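PDB 2WMF: fucolectin-related protein from Streptococcus pneumoniae, which hydrolyses host blood-group carbohydrate antigens, probably as an endo-acting galactosidase of glycoside hydrolase family 98, in a pathway linked to fucose utilisation. Local coordinates for residues 204-209 / 233-237; 228-232 / 326-332; 246-252 / 360-364; 263-269 / 488-494. All coordinates share one frame; numbering follows the deposited sequence.

The four contacts form two touching pairs, one toward each end of the (β/α)8 barrel. Contacts 1 and 2, centres about 11 Å apart, are joined through helix 219-231, where Leu234 N probably donates to Phe229 O over 3.0 Å. Contacts 3 and 4, centres about 16 Å apart, touch where Ser266 OG lies 2.8 Å from Tyr252 O, a probable hydrogen bond. Contacts 1 and 4 lie on opposite sides of the chain's centre, about 38 Å between centres. Contact 1 lies at the N-terminal ends of strands 207-212 and 237-243. Segment 246-252 of contact 3 follows the C-terminal end of strand 237-243, the barrel end that carries the active site in this fold.

Contact 1: 204-209 / 233-237; sequences HKNLVL and GLCDN
At the edge of the His204 imidazole lies the carboxylate of Asp236, its CG close to the ring plane and the two flat groups turned 40° apart. The approach of the nearer carboxylate oxygen is too tight in the model to be relied on. His204 CB rests 3.3 Å from Gly233 O, the carbonyl of the Schellman turn that ends helix 219-231. The ring turns toward Asp236 because CG sits between backbone N and carbonyl carbon (chi1 59°), and ND1 bonds back to Gln201 O. Asp236 OD2 draws in two waters at 2.6 Å, one held by Lys205 NZ and the other weakly by His204 NE2. The backbone of Asp236 is anchored as well: its N donates to His204 O over 2.9 Å, an oxygen that also accepts from Leu207 N. A third water ties Lys205 O and Leu207 O to Asn237 ND2, and Asn237 OD1 is bonded to Thr288. Deeper in, Leu207 CG packs 3.9 Å from Cys235 CB, and Leu209 CB lies 4.0 Å from Cys235 SG. Val208 CA makes a CA-H...O contact of 3.4 Å with Asn237 O. These are the entries of neighbouring parallel strands 207-212 and 237-243, linked through helix 219-231 as a β-α-β crossover, the repeating unit of a (β/α)8 barrel.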
# COMPACT_ATOMS: atom_id res chain seq x y z
N HIS A 204 -14.51 16.01 4.36
CA HIS A 204 -13.36 15.48 3.61
C HIS A 204 -12.05 15.54 4.44
O HIS A 204 -11.21 14.65 4.35
CB HIS A 204 -13.21 16.18 2.25
CG HIS A 204 -13.04 17.67 2.34
ND1 HIS A 204 -14.08 18.57 2.28
CD2 HIS A 204 -11.92 18.41 2.49
CE1 HIS A 204 -13.60 19.81 2.41
NE2 HIS A 204 -12.29 19.73 2.54
N LYS A 205 -11.85 16.61 5.25
CA LYS A 205 -10.64 16.68 6.10
C LYS A 205 -10.43 15.43 6.97
O LYS A 205 -9.28 15.01 7.21
CB LYS A 205 -10.67 17.94 7.00
CG LYS A 205 -9.34 18.21 7.61
CD LYS A 205 -9.15 19.52 8.33
CE LYS A 205 -7.59 19.62 8.69
NZ LYS A 205 -6.46 19.79 7.60
N ASN A 206 -11.53 14.85 7.45
CA ASN A 206 -11.49 13.76 8.44
C ASN A 206 -11.64 12.38 7.81
O ASN A 206 -11.66 11.40 8.54
CB ASN A 206 -12.61 13.95 9.45
CG ASN A 206 -12.54 15.32 10.13
OD1 ASN A 206 -11.90 15.49 11.19
ND2 ASN A 206 -13.22 16.27 9.55
N LEU A 207 -11.69 12.33 6.48
CA LEU A 207 -11.98 11.07 5.78
C LEU A 207 -10.73 10.57 5.05
O LEU A 207 -10.08 11.32 4.35
CB LEU A 207 -13.09 11.26 4.75
CG LEU A 207 -13.61 10.05 3.96
CD1 LEU A 207 -14.07 8.90 4.93
CD2 LEU A 207 -14.71 10.45 2.96
N VAL A 208 -10.46 9.28 5.18
CA VAL A 208 -9.46 8.58 4.37
C VAL A 208 -10.16 7.42 3.67
O VAL A 208 -10.78 6.58 4.35
CB VAL A 208 -8.33 7.98 5.22
CG1 VAL A 208 -7.31 7.31 4.31
CG2 VAL A 208 -7.71 9.08 6.15
N LEU A 209 -10.12 7.40 2.33
CA LEU A 209 -10.67 6.29 1.55
C LEU A 209 -9.45 5.47 1.06
O LEU A 209 -8.42 6.02 0.67
CB LEU A 209 -11.55 6.80 0.41
CG LEU A 209 -12.82 7.56 0.86
CD1 LEU A 209 -13.64 8.13 -0.34
CD2 LEU A 209 -13.63 6.70 1.85
N GLY A 233 -11.68 16.09 -4.18
CA GLY A 233 -11.94 16.80 -2.93
C GLY A 233 -12.88 16.12 -1.98
O GLY A 233 -13.38 16.75 -1.03
N LEU A 234 -13.17 14.84 -2.19
CA LEU A 234 -14.08 14.09 -1.33
C LEU A 234 -13.42 13.47 -0.09
O LEU A 234 -14.11 13.09 0.84
CB LEU A 234 -14.80 13.03 -2.16
CG LEU A 234 -15.69 13.56 -3.29
CD1 LEU A 234 -16.23 12.43 -4.19
CD2 LEU A 234 -16.85 14.42 -2.75
N CYS A 235 -12.09 13.35 -0.07
CA CYS A 235 -11.35 12.90 1.10
C CYS A 235 -9.96 13.57 1.02
O CYS A 235 -9.40 13.77 -0.06
CB CYS A 235 -11.25 11.37 1.14
SG CYS A 235 -10.47 10.57 -0.32
N ASP A 236 -9.40 13.95 2.16
CA ASP A 236 -8.12 14.70 2.10
C ASP A 236 -6.89 13.81 1.94
O ASP A 236 -5.77 14.30 1.70
CB ASP A 236 -7.98 15.63 3.30
CG ASP A 236 -8.71 16.95 3.15
OD1 ASP A 236 -9.62 17.02 2.30
OD2 ASP A 236 -8.37 17.90 3.91
N ASN A 237 -7.09 12.52 2.16
CA ASN A 237 -6.03 11.52 2.06
C ASN A 237 -6.63 10.25 1.52
O ASN A 237 -7.82 9.94 1.76
CB ASN A 237 -5.41 11.25 3.44
CG ASN A 237 -4.65 12.44 3.97
OD1 ASN A 237 -3.51 12.70 3.55
ND2 ASN A 237 -5.29 13.23 4.88
O HOH W 1 -9.21 20.32 3.71
O HOH W 2 -8.14 12.86 5.65
O HOH W 3 -6.33 17.74 5.50

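Contact 2: 228-232 / 326-332; sequences GFWLS and PSKEEVV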
# COMPACT_ATOMS: atom_id res chain seq x y z
N GLY A 228 -8.98 9.04 -7.37
CA GLY A 228 -9.89 10.01 -8.00
C GLY A 228 -10.77 10.74 -6.98
O GLY A 228 -11.02 11.95 -7.11
N PHE A 229 -11.22 10.04 -5.94
CA PHE A 229 -12.00 10.68 -4.83
C PHE A 229 -11.18 11.78 -4.14
O PHE A 229 -11.68 12.86 -3.84
CB PHE A 229 -12.41 9.65 -3.77
CG PHE A 229 -13.46 8.63 -4.21
CD1 PHE A 229 -14.48 8.94 -5.08
CD2 PHE A 229 -13.43 7.37 -3.65
CE1 PHE A 229 -15.45 7.99 -5.38
CE2 PHE A 229 -14.37 6.44 -3.94
CZ PHE A 229 -15.36 6.72 -4.81
N TRP A 230 -9.91 11.49 -3.91
CA TRP A 230 -8.97 12.43 -3.28
C TRP A 230 -8.81 13.64 -4.21
O TRP A 230 -8.91 14.77 -3.77
CB TRP A 230 -7.64 11.71 -3.06
CG TRP A 230 -6.50 12.57 -2.62
CD1 TRP A 230 -6.43 13.33 -1.47
CD2 TRP A 230 -5.27 12.76 -3.32
NE1 TRP A 230 -5.20 14.00 -1.44
CE2 TRP A 230 -4.48 13.62 -2.55
CE3 TRP A 230 -4.74 12.23 -4.51
CZ2 TRP A 230 -3.19 13.98 -2.95
CZ3 TRP A 230 -3.47 12.60 -4.90
CH2 TRP A 230 -2.71 13.45 -4.12
N LEU A 231 -8.56 13.38 -5.50
CA LEU A 231 -8.36 14.47 -6.48
C LEU A 231 -9.63 15.32 -6.62
O LEU A 231 -9.56 16.51 -6.99
CB LEU A 231 -7.95 13.88 -7.82
CG LEU A 231 -6.53 13.31 -7.86
CD1 LEU A 231 -6.19 12.40 -9.09
CD2 LEU A 231 -5.50 14.45 -7.73
N SER A 232 -10.79 14.71 -6.38
CA SER A 232 -12.09 15.38 -6.48
C SER A 232 -12.51 16.16 -5.22
O SER A 232 -13.59 16.75 -5.20
CB SER A 232 -13.18 14.35 -6.81
OG SER A 232 -12.96 13.68 -8.06
N PRO A 326 3.97 12.88 -3.99
CA PRO A 326 3.39 13.96 -4.79
C PRO A 326 2.18 14.56 -4.12
O PRO A 326 1.30 13.84 -3.67
CB PRO A 326 3.00 13.28 -6.10
CG PRO A 326 3.83 12.01 -6.15
CD PRO A 326 4.11 11.62 -4.75
N SER A 327 2.14 15.88 -4.04
CA SER A 327 0.99 16.58 -3.52
C SER A 327 -0.22 16.53 -4.43
O SER A 327 -0.11 16.16 -5.60
CB SER A 327 1.40 18.05 -3.31
OG SER A 327 1.62 18.66 -4.56
N LYS A 328 -1.40 16.91 -3.93
CA LYS A 328 -2.56 16.93 -4.79
C LYS A 328 -2.32 17.76 -6.07
O LYS A 328 -2.62 17.36 -7.17
CB LYS A 328 -3.79 17.45 -4.02
CG LYS A 328 -5.11 17.38 -4.75
CD LYS A 328 -6.20 18.11 -3.95
CE LYS A 328 -7.51 18.20 -4.65
NZ LYS A 328 -8.46 19.08 -3.85
N GLU A 329 -1.73 18.94 -5.90
CA GLU A 329 -1.50 19.82 -7.04
C GLU A 329 -0.46 19.25 -8.02
O GLU A 329 -0.60 19.38 -9.23
CB GLU A 329 -1.16 21.25 -6.57
CG GLU A 329 0.09 21.38 -5.78
CD GLU A 329 -0.08 21.24 -4.26
OE1 GLU A 329 -1.06 20.67 -3.75
OE2 GLU A 329 0.83 21.69 -3.53
N GLU A 330 0.53 18.53 -7.49
CA GLU A 330 1.51 17.84 -8.38
C GLU A 330 0.81 16.73 -9.22
O GLU A 330 1.09 16.57 -10.41
CB GLU A 330 2.66 17.24 -7.59
CG GLU A 330 3.69 18.23 -7.04
CD GLU A 330 4.66 17.49 -6.12
OE1 GLU A 330 5.56 16.92 -6.75
OE2 GLU A 330 4.47 17.40 -4.85
N VAL A 331 -0.07 15.98 -8.57
CA VAL A 331 -0.85 14.96 -9.28
C VAL A 331 -1.78 15.60 -10.30
O VAL A 331 -1.78 15.20 -11.46
CB VAL A 331 -1.53 14.00 -8.33
CG1 VAL A 331 -2.35 12.94 -9.08
CG2 VAL A 331 -0.49 13.32 -7.44
N VAL A 332 -2.52 16.63 -9.90
CA VAL A 332 -3.35 17.35 -10.87
C VAL A 332 -2.51 17.83 -12.07
O VAL A 332 -2.85 17.61 -13.25
CB VAL A 332 -4.12 18.52 -10.21
CG1 VAL A 332 -4.69 19.48 -11.27
CG2 VAL A 332 -5.21 17.94 -9.28
O HOH W 4 -10.19 18.89 -5.98
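Lys328 runs as a straight arm across Trp230 and on to the C-terminal end of helix 219-231, which carries the tryptophan. Its CB meets the benzo part of the indole, 3.7 Å from Trp230 CZ2. With CG anti to the backbone N (chi1 -173°) the chain is sent over one face of the ring, CG standing 4.3 Å above its plane and offset toward the rim, with Leu231 CD2 beside it. All later torsions are extended, which brings CE to 3.5 Å from Leu231 O. At the tip, NZ donates to a water at 2.8 Å that in turn donates to Leu231 O, a carbonyl in the last turn of helix 219-231, where a positive charge should be favourably placed. Indole and lysine chain run antiparallel. Val331 fills the other half of the contact with both branches: CG2 comes to the indole edge, 4.0 Å from Trp230 CZ3, and CG1 lies 3.7 Å from Leu231 CD2, those two side chains roughly perpendicular. Val332 CG2 meets the same leucine methyl at 3.8 Å. Outside the two segments, Trp230 also meets the ring of Trp238, and Leu231 touches Pro375 and Phe390. The start of the partner helix is fixed by Ser327 and Glu330: Glu330 N donates to Ser327 OG, while Ser327 N donates to Glu330 OE2 over 2.9 Å, well above the carboxylate plane. This capping box opens helix 328-334, whose first turn packs against the C-terminal turn of a barrel helix.

Contact 3: 246-252 / 360-364; sequences KWWEKHY and DETMP
Met363 reaches across to the end of helix 245-249 with its sulfur and methyl. SD lies 3.7 Å from Lys250 CG, and CE comes to the ring edge of Tyr252, 4.1 Å from CE2, with the Trp247 indole slightly farther off. Bends at chi2 and chi3 fold the methionine back toward these rings. Beside it, Lys250 NZ donates to Thr362 OG1 over 2.8 Å, and the aliphatic part of Lys246 lies against Pro364, CD to CD 3.9 Å. A water bridges Lys250 NZ and Asp360 OD2, which are themselves 4.3 Å apart. The threonine hydroxyl is oriented by Asp360, whose OD1 accepts from OG1 at 2.7 Å and, from the same face of the carboxylate, from Thr362 N. The second of these bonds closes an Asx turn within the type I β turn from Asp360 to Met363. On the helix side the chain turns at His251 in a Schellman motif, and Lys250 CB stands over the centre of the Tyr252 ring, 3.6 Å above the plane. Farther out, Lys246 NZ is fixed by Asp243 O, Asn213 and a salt bridge to Glu278, Trp247 NE1 is bonded to Thr253 O, and Met274 of helix 272-283 backs Met363 and Pro364.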
# COMPACT_ATOMS: atom_id res chain seq x y z
N LYS A 246 -3.82 -12.04 -0.57
CA LYS A 246 -3.94 -12.16 -2.05
C LYS A 246 -3.17 -13.41 -2.56
O LYS A 246 -3.59 -14.05 -3.57
CB LYS A 246 -3.51 -10.90 -2.79
CG LYS A 246 -1.99 -10.64 -2.88
CD LYS A 246 -1.66 -9.48 -3.80
CE LYS A 246 -2.25 -8.16 -3.36
NZ LYS A 246 -1.82 -7.69 -2.01
N TRP A 247 -2.05 -13.69 -1.92
CA TRP A 247 -1.18 -14.78 -2.35
C TRP A 247 -1.96 -16.13 -2.24
O TRP A 247 -1.93 -16.98 -3.15
CB TRP A 247 0.14 -14.79 -1.56
CG TRP A 247 1.31 -15.42 -2.26
CD1 TRP A 247 1.83 -16.64 -2.01
CD2 TRP A 247 2.13 -14.84 -3.28
NE1 TRP A 247 2.94 -16.88 -2.80
CE2 TRP A 247 3.12 -15.79 -3.63
CE3 TRP A 247 2.14 -13.59 -3.93
CZ2 TRP A 247 4.12 -15.52 -4.57
CZ3 TRP A 247 3.12 -13.35 -4.88
CH2 TRP A 247 4.08 -14.30 -5.20
N TRP A 248 -2.69 -16.27 -1.14
CA TRP A 248 -3.60 -17.43 -0.88
C TRP A 248 -4.76 -17.43 -1.87
O TRP A 248 -5.11 -18.47 -2.44
CB TRP A 248 -4.12 -17.35 0.55
CG TRP A 248 -5.03 -18.47 0.95
CD1 TRP A 248 -4.66 -19.69 1.45
CD2 TRP A 248 -6.44 -18.46 0.88
NE1 TRP A 248 -5.79 -20.45 1.70
CE2 TRP A 248 -6.90 -19.70 1.37
CE3 TRP A 248 -7.39 -17.51 0.48
CZ2 TRP A 248 -8.23 -20.03 1.45
CZ3 TRP A 248 -8.74 -17.84 0.57
CH2 TRP A 248 -9.14 -19.11 1.04
N GLU A 249 -5.35 -16.26 -2.13
CA GLU A 249 -6.49 -16.17 -3.07
C GLU A 249 -6.09 -16.66 -4.48
O GLU A 249 -6.90 -17.27 -5.19
CB GLU A 249 -7.02 -14.74 -3.13
CG GLU A 249 -7.68 -14.24 -1.82
CD GLU A 249 -9.07 -14.81 -1.55
OE1 GLU A 249 -9.64 -15.51 -2.45
OE2 GLU A 249 -9.60 -14.51 -0.42
N LYS A 250 -4.84 -16.37 -4.87
CA LYS A 250 -4.26 -16.77 -6.18
C LYS A 250 -3.85 -18.23 -6.25
O LYS A 250 -3.46 -18.73 -7.34
CB LYS A 250 -3.03 -15.90 -6.48
CG LYS A 250 -3.39 -14.46 -6.76
CD LYS A 250 -4.17 -14.22 -8.05
CE LYS A 250 -3.40 -14.44 -9.34
NZ LYS A 250 -4.28 -14.21 -10.56
N HIS A 251 -3.91 -18.91 -5.10
CA HIS A 251 -3.45 -20.31 -4.92
C HIS A 251 -1.92 -20.43 -5.06
O HIS A 251 -1.37 -21.51 -5.39
CB HIS A 251 -4.13 -21.28 -5.91
CG HIS A 251 -5.64 -21.26 -5.91
ND1 HIS A 251 -6.37 -21.99 -6.81
CD2 HIS A 251 -6.54 -20.57 -5.17
CE1 HIS A 251 -7.66 -21.77 -6.61
NE2 HIS A 251 -7.80 -20.93 -5.60
N TYR A 252 -1.19 -19.34 -4.79
CA TYR A 252 0.24 -19.37 -4.83
C TYR A 252 0.80 -19.91 -3.52
O TYR A 252 0.17 -19.83 -2.49
CB TYR A 252 0.77 -17.96 -5.11
CG TYR A 252 0.45 -17.36 -6.45
CD1 TYR A 252 0.02 -18.13 -7.51
CD2 TYR A 252 0.68 -16.00 -6.68
CE1 TYR A 252 -0.22 -17.56 -8.75
CE2 TYR A 252 0.44 -15.43 -7.91
CZ TYR A 252 -0.01 -16.23 -8.94
OH TYR A 252 -0.24 -15.69 -10.16
N ASP A 360 -3.24 -7.33 -15.91
CA ASP A 360 -3.83 -8.28 -14.97
C ASP A 360 -4.30 -7.56 -13.71
O ASP A 360 -3.52 -7.35 -12.76
CB ASP A 360 -2.80 -9.33 -14.56
CG ASP A 360 -3.38 -10.42 -13.65
OD1 ASP A 360 -4.58 -10.39 -13.31
OD2 ASP A 360 -2.58 -11.29 -13.23
N GLU A 361 -5.57 -7.19 -13.70
CA GLU A 361 -6.16 -6.47 -12.57
C GLU A 361 -6.39 -7.35 -11.33
O GLU A 361 -6.80 -6.84 -10.29
CB GLU A 361 -7.42 -5.74 -12.95
CG GLU A 361 -7.26 -4.51 -13.82
CD GLU A 361 -8.47 -3.63 -13.70
OE1 GLU A 361 -8.59 -2.99 -12.62
OE2 GLU A 361 -9.27 -3.61 -14.66
N THR A 362 -6.09 -8.65 -11.43
CA THR A 362 -6.18 -9.53 -10.28
C THR A 362 -5.01 -9.31 -9.32
O THR A 362 -5.08 -9.71 -8.16
CB THR A 362 -6.30 -11.05 -10.60
OG1 THR A 362 -5.03 -11.57 -10.98
CG2 THR A 362 -7.38 -11.30 -11.65
N MET A 363 -3.95 -8.67 -9.81
CA MET A 363 -2.74 -8.44 -9.04
C MET A 363 -2.29 -6.97 -9.15
O MET A 363 -2.70 -6.25 -10.04
CB MET A 363 -1.63 -9.36 -9.56
CG MET A 363 -1.96 -10.83 -9.27
SD MET A 363 -1.78 -11.21 -7.53
CE MET A 363 0.05 -11.34 -7.42
N PRO A 364 -1.51 -6.54 -8.17
CA PRO A 364 -1.33 -5.09 -8.00
C PRO A 364 -0.26 -4.45 -8.86
O PRO A 364 -0.28 -3.21 -9.02
CB PRO A 364 -0.95 -4.97 -6.51
CG PRO A 364 -0.27 -6.27 -6.20
CD PRO A 364 -1.02 -7.28 -7.00
O HOH W 5 -2.91 -14.01 -12.96

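Contact 4: 263-269 / 488-494; sequences DMRSYAS and KTAMWAL
Arg265 lies across one face of the Trp492 indole, the two side chains crossing at a slant with guanidinium and ring planes 29° apart. Its CB makes a CH-pi contact 3.6 Å from the centroid of the six-membered ring, 15° off the normal; farther along, Trp492 CE3 sits over one face of the guanidinium. A bend at chi3 (-74°) turns the head toward the C-terminal end of helix 489-493, where NH1 donates to Met491 O and to Leu494 O just beyond it, each at 3.0 Å. The bond to Met491 O uses an in-plane lone pair, that to Leu494 O is tilted. NE and NH2 grip Asp263 side-on, NH2 to OD2 at 2.8 Å, and OD1 also takes Arg265 N in an Asx turn; the guanidinium is thus held from several sides. At the indole's pyrrole edge Trp492 NE1 donates to Ser269 OG over 2.9 Å. That hydroxyl in turn donates a hydrogen bond to Arg265 O. Met491 slides antiparallel to the arginine chain, CG to CD 3.7 Å, and its SD reaches Ala268 CB at 3.8 Å. Met491 and Leu494 also touch Trp514 of helix 506-517. The loop 263-269 itself leads into helix 272-283 and meets two helices, 489-493 through Met491 and Trp492, and 245-249 where Ser266 touches Trp248 and Ser269 touches Trp247.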
# COMPACT_ATOMS: atom_id res chain seq x y z
N ASP A 263 -2.23 -23.00 1.62
CA ASP A 263 -2.68 -22.99 3.00
C ASP A 263 -2.29 -21.66 3.66
O ASP A 263 -1.93 -20.71 2.92
CB ASP A 263 -2.29 -24.27 3.81
CG ASP A 263 -0.80 -24.50 3.96
OD1 ASP A 263 -0.02 -23.53 4.14
OD2 ASP A 263 -0.40 -25.71 3.92
N MET A 264 -2.41 -21.54 4.98
CA MET A 264 -2.10 -20.26 5.64
C MET A 264 -0.67 -19.82 5.35
O MET A 264 -0.39 -18.62 5.36
CB MET A 264 -2.33 -20.29 7.17
CG MET A 264 -3.78 -20.34 7.56
SD MET A 264 -4.05 -20.21 9.33
CE MET A 264 -3.60 -21.90 9.78
N ARG A 265 0.23 -20.76 5.06
CA ARG A 265 1.59 -20.37 4.73
C ARG A 265 1.64 -19.42 3.50
O ARG A 265 2.59 -18.66 3.31
CB ARG A 265 2.44 -21.61 4.56
CG ARG A 265 2.66 -22.32 5.85
CD ARG A 265 3.44 -23.60 5.69
NE ARG A 265 2.62 -24.65 5.08
CZ ARG A 265 2.94 -25.95 5.08
NH1 ARG A 265 4.10 -26.35 5.55
NH2 ARG A 265 2.10 -26.83 4.56
N SER A 266 0.62 -19.50 2.65
CA SER A 266 0.50 -18.60 1.50
C SER A 266 0.46 -17.13 1.90
O SER A 266 1.03 -16.27 1.20
CB SER A 266 -0.71 -18.99 0.62
OG SER A 266 -0.64 -20.34 0.15
N TYR A 267 -0.17 -16.81 3.03
CA TYR A 267 -0.20 -15.38 3.40
C TYR A 267 1.15 -14.89 3.95
O TYR A 267 1.35 -13.68 4.15
CB TYR A 267 -1.35 -15.03 4.34
CG TYR A 267 -1.38 -15.59 5.74
CD1 TYR A 267 -0.30 -15.45 6.62
CD2 TYR A 267 -2.57 -16.14 6.27
CE1 TYR A 267 -0.37 -15.92 7.95
CE2 TYR A 267 -2.66 -16.60 7.60
CZ TYR A 267 -1.57 -16.50 8.43
OH TYR A 267 -1.69 -16.92 9.76
N ALA A 268 2.08 -15.84 4.17
CA ALA A 268 3.44 -15.53 4.59
C ALA A 268 4.46 -15.71 3.45
O ALA A 268 5.67 -15.80 3.69
CB ALA A 268 3.81 -16.38 5.87
N SER A 269 3.94 -15.70 2.21
CA SER A 269 4.74 -15.98 1.05
C SER A 269 4.82 -14.89 -0.04
O SER A 269 5.58 -15.02 -0.99
CB SER A 269 4.33 -17.33 0.44
OG SER A 269 4.55 -18.40 1.36
N LYS A 488 11.26 -18.97 1.29
CA LYS A 488 10.12 -19.50 2.04
C LYS A 488 10.10 -21.03 2.04
O LYS A 488 9.15 -21.64 2.53
CB LYS A 488 8.80 -19.01 1.43
CG LYS A 488 8.68 -17.44 1.20
CD LYS A 488 8.89 -16.70 2.51
CE LYS A 488 8.71 -15.20 2.37
NZ LYS A 488 9.57 -14.55 1.34
N THR A 489 11.13 -21.65 1.46
CA THR A 489 11.18 -23.11 1.33
C THR A 489 11.06 -23.83 2.69
O THR A 489 10.28 -24.80 2.82
CB THR A 489 12.50 -23.57 0.59
OG1 THR A 489 12.57 -22.95 -0.71
CG2 THR A 489 12.52 -25.09 0.45
N ALA A 490 11.80 -23.38 3.71
CA ALA A 490 11.73 -24.06 5.02
C ALA A 490 10.29 -24.11 5.57
O ALA A 490 9.82 -25.14 6.05
CB ALA A 490 12.67 -23.43 6.02
N MET A 491 9.58 -22.98 5.47
CA MET A 491 8.25 -22.92 6.01
C MET A 491 7.34 -23.91 5.26
O MET A 491 6.51 -24.64 5.87
CB MET A 491 7.71 -21.48 5.88
CG MET A 491 6.28 -21.31 6.36
SD MET A 491 5.72 -19.60 6.21
CE MET A 491 5.97 -19.37 4.43
N TRP A 492 7.51 -23.97 3.94
CA TRP A 492 6.69 -24.86 3.10
C TRP A 492 7.01 -26.32 3.29
O TRP A 492 6.19 -27.15 2.93
CB TRP A 492 6.76 -24.45 1.62
CG TRP A 492 5.88 -23.26 1.34
CD1 TRP A 492 6.25 -21.96 1.13
CD2 TRP A 492 4.44 -23.28 1.32
NE1 TRP A 492 5.13 -21.17 0.96
CE2 TRP A 492 4.01 -21.96 1.07
CE3 TRP A 492 3.49 -24.28 1.48
CZ2 TRP A 492 2.68 -21.62 1.01
CZ3 TRP A 492 2.16 -23.95 1.41
CH2 TRP A 492 1.76 -22.62 1.14
N ALA A 493 8.20 -26.62 3.84
CA ALA A 493 8.64 -28.00 4.10
C ALA A 493 8.09 -28.62 5.39
O ALA A 493 8.21 -29.82 5.59
CB ALA A 493 10.21 -28.11 4.02
N LEU A 494 7.48 -27.81 6.25
CA LEU A 494 7.03 -28.27 7.55
C LEU A 494 5.88 -29.25 7.40
O LEU A 494 5.02 -29.07 6.55
CB LEU A 494 6.51 -27.08 8.39
CG LEU A 494 7.44 -25.91 8.68
CD1 LEU A 494 6.67 -24.84 9.53
CD2 LEU A 494 8.65 -26.40 9.42
O HOH W 6 2.34 -29.58 5.80
O HOH W 7 8.29 -14.84 -1.20